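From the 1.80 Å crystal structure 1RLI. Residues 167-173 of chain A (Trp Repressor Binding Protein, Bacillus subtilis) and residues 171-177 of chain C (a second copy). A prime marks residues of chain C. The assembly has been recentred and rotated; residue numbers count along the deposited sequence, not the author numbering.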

ATOM      1  N   ASP A 167       1.157  -9.321 -23.080  1.00 25.17           N
ATOM      2  CA  ASP A 167       1.052  -9.628 -21.647  1.00 24.02           C
ATOM      3  C   ASP A 167       0.259 -10.914 -21.476  1.00 23.87           C
ATOM      4  O   ASP A 167      -0.921 -10.888 -21.135  1.00 20.59           O
ATOM      5  CB  ASP A 167       0.336  -8.488 -20.896  1.00 21.49           C
ATOM      6  CG  ASP A 167       0.461  -8.614 -19.374  1.00 23.30           C
ATOM      7  OD1 ASP A 167       0.775  -9.714 -18.873  1.00 21.80           O
ATOM      8  OD2 ASP A 167       0.232  -7.612 -18.670  1.00 22.52           O
ATOM      9  N   HIS A 168       0.908 -12.047 -21.722  1.00 25.90           N
ATOM     10  CA  HIS A 168       0.218 -13.324 -21.628  1.00 27.15           C
ATOM     11  C   HIS A 168      -0.340 -13.638 -20.247  1.00 26.38           C
ATOM     12  O   HIS A 168      -1.390 -14.261 -20.139  1.00 25.10           O
ATOM     13  CB  HIS A 168       1.143 -14.446 -22.113  1.00 30.98           C
ATOM     14  CG  HIS A 168       1.591 -14.268 -23.529  1.00 34.59           C
ATOM     15  ND1 HIS A 168       0.708 -14.251 -24.589  1.00 38.49           N
ATOM     16  CD2 HIS A 168       2.815 -14.020 -24.054  1.00 37.05           C
ATOM     17  CE1 HIS A 168       1.368 -13.996 -25.705  1.00 37.91           C
ATOM     18  NE2 HIS A 168       2.648 -13.851 -25.409  1.00 37.65           N
ATOM     19  N   GLN A 169       0.353 -13.219 -19.193  1.00 24.28           N
ATOM     20  CA  GLN A 169      -0.148 -13.484 -17.851  1.00 25.00           C
ATOM     21  C   GLN A 169      -1.495 -12.762 -17.698  1.00 22.38           C
ATOM     22  O   GLN A 169      -2.474 -13.345 -17.236  1.00 22.19           O
ATOM     23  CB  GLN A 169       0.851 -12.992 -16.792  1.00 29.87           C
ATOM     24  CG  GLN A 169       0.340 -13.066 -15.341  1.00 36.88           C
ATOM     25  CD  GLN A 169       1.396 -12.646 -14.308  1.00 43.49           C
ATOM     26  OE1 GLN A 169       2.165 -11.705 -14.529  1.00 45.83           O
ATOM     27  NE2 GLN A 169       1.423 -13.338 -13.170  1.00 45.32           N
ATOM     28  N   ALA A 170      -1.572 -11.508 -18.127  1.00 22.15           N
ATOM     29  CA  ALA A 170      -2.827 -10.778 -17.969  1.00 19.50           C
ATOM     30  C   ALA A 170      -3.961 -11.321 -18.845  1.00 20.11           C
ATOM     31  O   ALA A 170      -5.114 -11.379 -18.423  1.00 20.36           O
ATOM     32  CB  ALA A 170      -2.604  -9.283 -18.238  1.00 20.51           C
ATOM     33  N   LEU A 171      -3.635 -11.733 -20.062  1.00 19.73           N
ATOM     34  CA  LEU A 171      -4.644 -12.258 -20.970  1.00 21.99           C
ATOM     35  C   LEU A 171      -5.258 -13.529 -20.415  1.00 21.93           C
ATOM     36  O   LEU A 171      -6.468 -13.734 -20.507  1.00 22.96           O
ATOM     37  CB  LEU A 171      -4.026 -12.547 -22.344  1.00 23.51           C
ATOM     38  CG  LEU A 171      -3.566 -11.364 -23.194  1.00 24.32           C
ATOM     39  CD1 LEU A 171      -2.929 -11.907 -24.459  1.00 26.16           C
ATOM     40  CD2 LEU A 171      -4.749 -10.472 -23.550  1.00 23.24           C
ATOM     41  N   SER A 172      -4.410 -14.376 -19.841  1.00 24.65           N
ATOM     42  CA  SER A 172      -4.848 -15.640 -19.259  1.00 25.16           C
ATOM     43  C   SER A 172      -5.726 -15.367 -18.034  1.00 24.21           C
ATOM     44  O   SER A 172      -6.822 -15.934 -17.896  1.00 23.34           O
ATOM     45  CB  SER A 172      -3.617 -16.479 -18.873  1.00 28.96           C
ATOM     46  OG  SER A 172      -3.994 -17.662 -18.197  1.00 33.15           O
ATOM     47  N   ALA A 173      -5.262 -14.474 -17.158  1.00 23.48           N
ATOM     48  CA  ALA A 173      -6.018 -14.129 -15.953  1.00 21.73           C
ATOM     49  C   ALA A 173      -7.383 -13.539 -16.311  1.00 20.60           C
ATOM     50  O   ALA A 173      -8.395 -13.848 -15.678  1.00 19.74           O
ATOM     51  CB  ALA A 173      -5.202 -13.136 -15.082  1.00 19.43           C
TER
ATOM     52  N   LEU C 171      -1.222 -21.300 -10.659  1.00 45.67           N
ATOM     53  CA  LEU C 171      -0.344 -22.185 -11.414  1.00 44.92           C
ATOM     54  C   LEU C 171      -0.080 -21.584 -12.799  1.00 45.42           C
ATOM     55  O   LEU C 171       1.047 -21.614 -13.301  1.00 44.23           O
ATOM     56  CB  LEU C 171      -0.990 -23.563 -11.553  1.00 45.65           C
ATOM     57  CG  LEU C 171      -1.383 -24.243 -10.239  1.00 46.34           C
ATOM     58  CD1 LEU C 171      -2.230 -25.467 -10.526  1.00 47.78           C
ATOM     59  CD2 LEU C 171      -0.134 -24.617  -9.452  1.00 46.61           C
ATOM     60  N   SER C 172      -1.126 -21.032 -13.409  1.00 46.20           N
ATOM     61  CA  SER C 172      -1.007 -20.406 -14.724  1.00 47.87           C
ATOM     62  C   SER C 172       0.009 -19.278 -14.622  1.00 46.78           C
ATOM     63  O   SER C 172       0.997 -19.236 -15.357  1.00 48.02           O
ATOM     64  CB  SER C 172      -2.352 -19.815 -15.163  1.00 48.21           C
ATOM     65  OG  SER C 172      -3.373 -20.795 -15.170  1.00 51.72           O
ATOM     66  N   ALA C 173      -0.255 -18.362 -13.696  1.00 46.62           N
ATOM     67  CA  ALA C 173       0.614 -17.218 -13.476  1.00 45.05           C
ATOM     68  C   ALA C 173       2.049 -17.673 -13.256  1.00 44.55           C
ATOM     69  O   ALA C 173       2.969 -17.153 -13.882  1.00 45.94           O
ATOM     70  CB  ALA C 173       0.121 -16.412 -12.282  1.00 46.15           C
ATOM     71  N   ALA C 174       2.239 -18.645 -12.370  1.00 44.16           N
ATOM     72  CA  ALA C 174       3.579 -19.149 -12.088  1.00 43.94           C
ATOM     73  C   ALA C 174       4.237 -19.602 -13.383  1.00 44.45           C
ATOM     74  O   ALA C 174       5.426 -19.375 -13.606  1.00 43.03           O
ATOM     75  CB  ALA C 174       3.506 -20.302 -11.108  1.00 42.96           C
ATOM     76  N   SER C 175       3.450 -20.240 -14.238  1.00 46.24           N
ATOM     77  CA  SER C 175       3.952 -20.725 -15.515  1.00 48.93           C
ATOM     78  C   SER C 175       4.331 -19.546 -16.397  1.00 49.52           C
ATOM     79  O   SER C 175       5.397 -19.526 -17.010  1.00 50.34           O
ATOM     80  CB  SER C 175       2.879 -21.561 -16.215  1.00 49.02           C
ATOM     81  OG  SER C 175       2.409 -22.594 -15.367  1.00 51.02           O
ATOM     82  N   ARG C 176       3.449 -18.556 -16.442  1.00 50.78           N
ATOM     83  CA  ARG C 176       3.661 -17.372 -17.262  1.00 52.19           C
ATOM     84  C   ARG C 176       4.466 -16.278 -16.563  1.00 52.12           C
ATOM     85  O   ARG C 176       4.517 -15.151 -17.049  1.00 52.15           O
ATOM     86  CB  ARG C 176       2.301 -16.827 -17.697  1.00 52.94           C
ATOM     87  CG  ARG C 176       1.439 -17.886 -18.355  1.00 55.05           C
ATOM     88  CD  ARG C 176      -0.002 -17.455 -18.489  1.00 56.68           C
ATOM     89  NE  ARG C 176      -0.804 -18.492 -19.132  1.00 59.69           N
ATOM     90  CZ  ARG C 176      -0.601 -18.934 -20.371  1.00 61.42           C
ATOM     91  NH1 ARG C 176       0.382 -18.430 -21.111  1.00 61.67           N
ATOM     92  NH2 ARG C 176      -1.386 -19.877 -20.876  1.00 63.14           N
ATOM     93  N   LEU C 177       5.100 -16.614 -15.438  1.00 52.06           N
ATOM     94  CA  LEU C 177       5.882 -15.637 -14.680  1.00 51.87           C
ATOM     95  C   LEU C 177       7.168 -15.187 -15.370  1.00 53.05           C
ATOM     96  O   LEU C 177       7.415 -13.990 -15.505  1.00 53.50           O
ATOM     97  CB  LEU C 177       6.232 -16.178 -13.291  1.00 49.49           C
ATOM     98  CG  LEU C 177       6.984 -15.154 -12.436  1.00 47.44           C
ATOM     99  CD1 LEU C 177       6.048 -13.983 -12.141  1.00 46.14           C
ATOM    100  CD2 LEU C 177       7.474 -15.794 -11.150  1.00 44.67           C
TER
HETATM  101  O   HOH W   1      -3.774 -19.916 -19.199  1.00 45.13           O

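Contact between the first turns of a chain A helix and a chain C helical segment in two copies of the Trp repressor binding protein. The pairing is small, burying 277 Å² summed over both sides, and rests on packing and one bridging water rather than on a clear direct hydrogen bond.

The CA atoms come closest at Gln169 CA and Arg176′ CA, 5.5 Å apart. The aliphatic part of Arg176′ (chi1 m, chi2 and chi3 t) runs out across the chain A helix, placing its CD 4.0 Å from Gln169 CA and 3.9 Å from His168 O; a long, flexible methylene chain suits this, covering backbone while carrying its charge onward. Gln169, extended with chi1 and chi2 t, lies along chain C: its CB is 4.2 Å from Arg176′ CB, and its NE2 reaches 3.5 Å from Ala173′ CB, where the small methyl leaves room for the amide. Gln169 OE1 is hydrogen-bonded elsewhere in the structure. His168 points its CA-to-CB bond toward chain C, but its ring leads away, leaving CB 4.2 Å from Arg176′ NH1.

Water 1 joins the chains, 2.5 Å from Ser172 OG and accepting a hydrogen bond from Arg176′ NH2 at 2.9 Å. Ser172 points its CA-to-CB bond toward chain C and, with chi1 t, sets OG beside both this water and the guanidinium, 3.4 Å from Arg176′ NE. The same OG is 4.1 Å from Ser172′ CB, so the two copies of this serine meet with little bulk between them.

Within chain A, Asp167 caps the helix, its OD1 accepting from Ala170 N at 3.0 Å, and Ser172 N donates to His168 O at 3.0 Å. In chain C, Arg176′ N donates to Ser172′ O at 2.8 Å, tying the arginine's backbone to the helical turn before it.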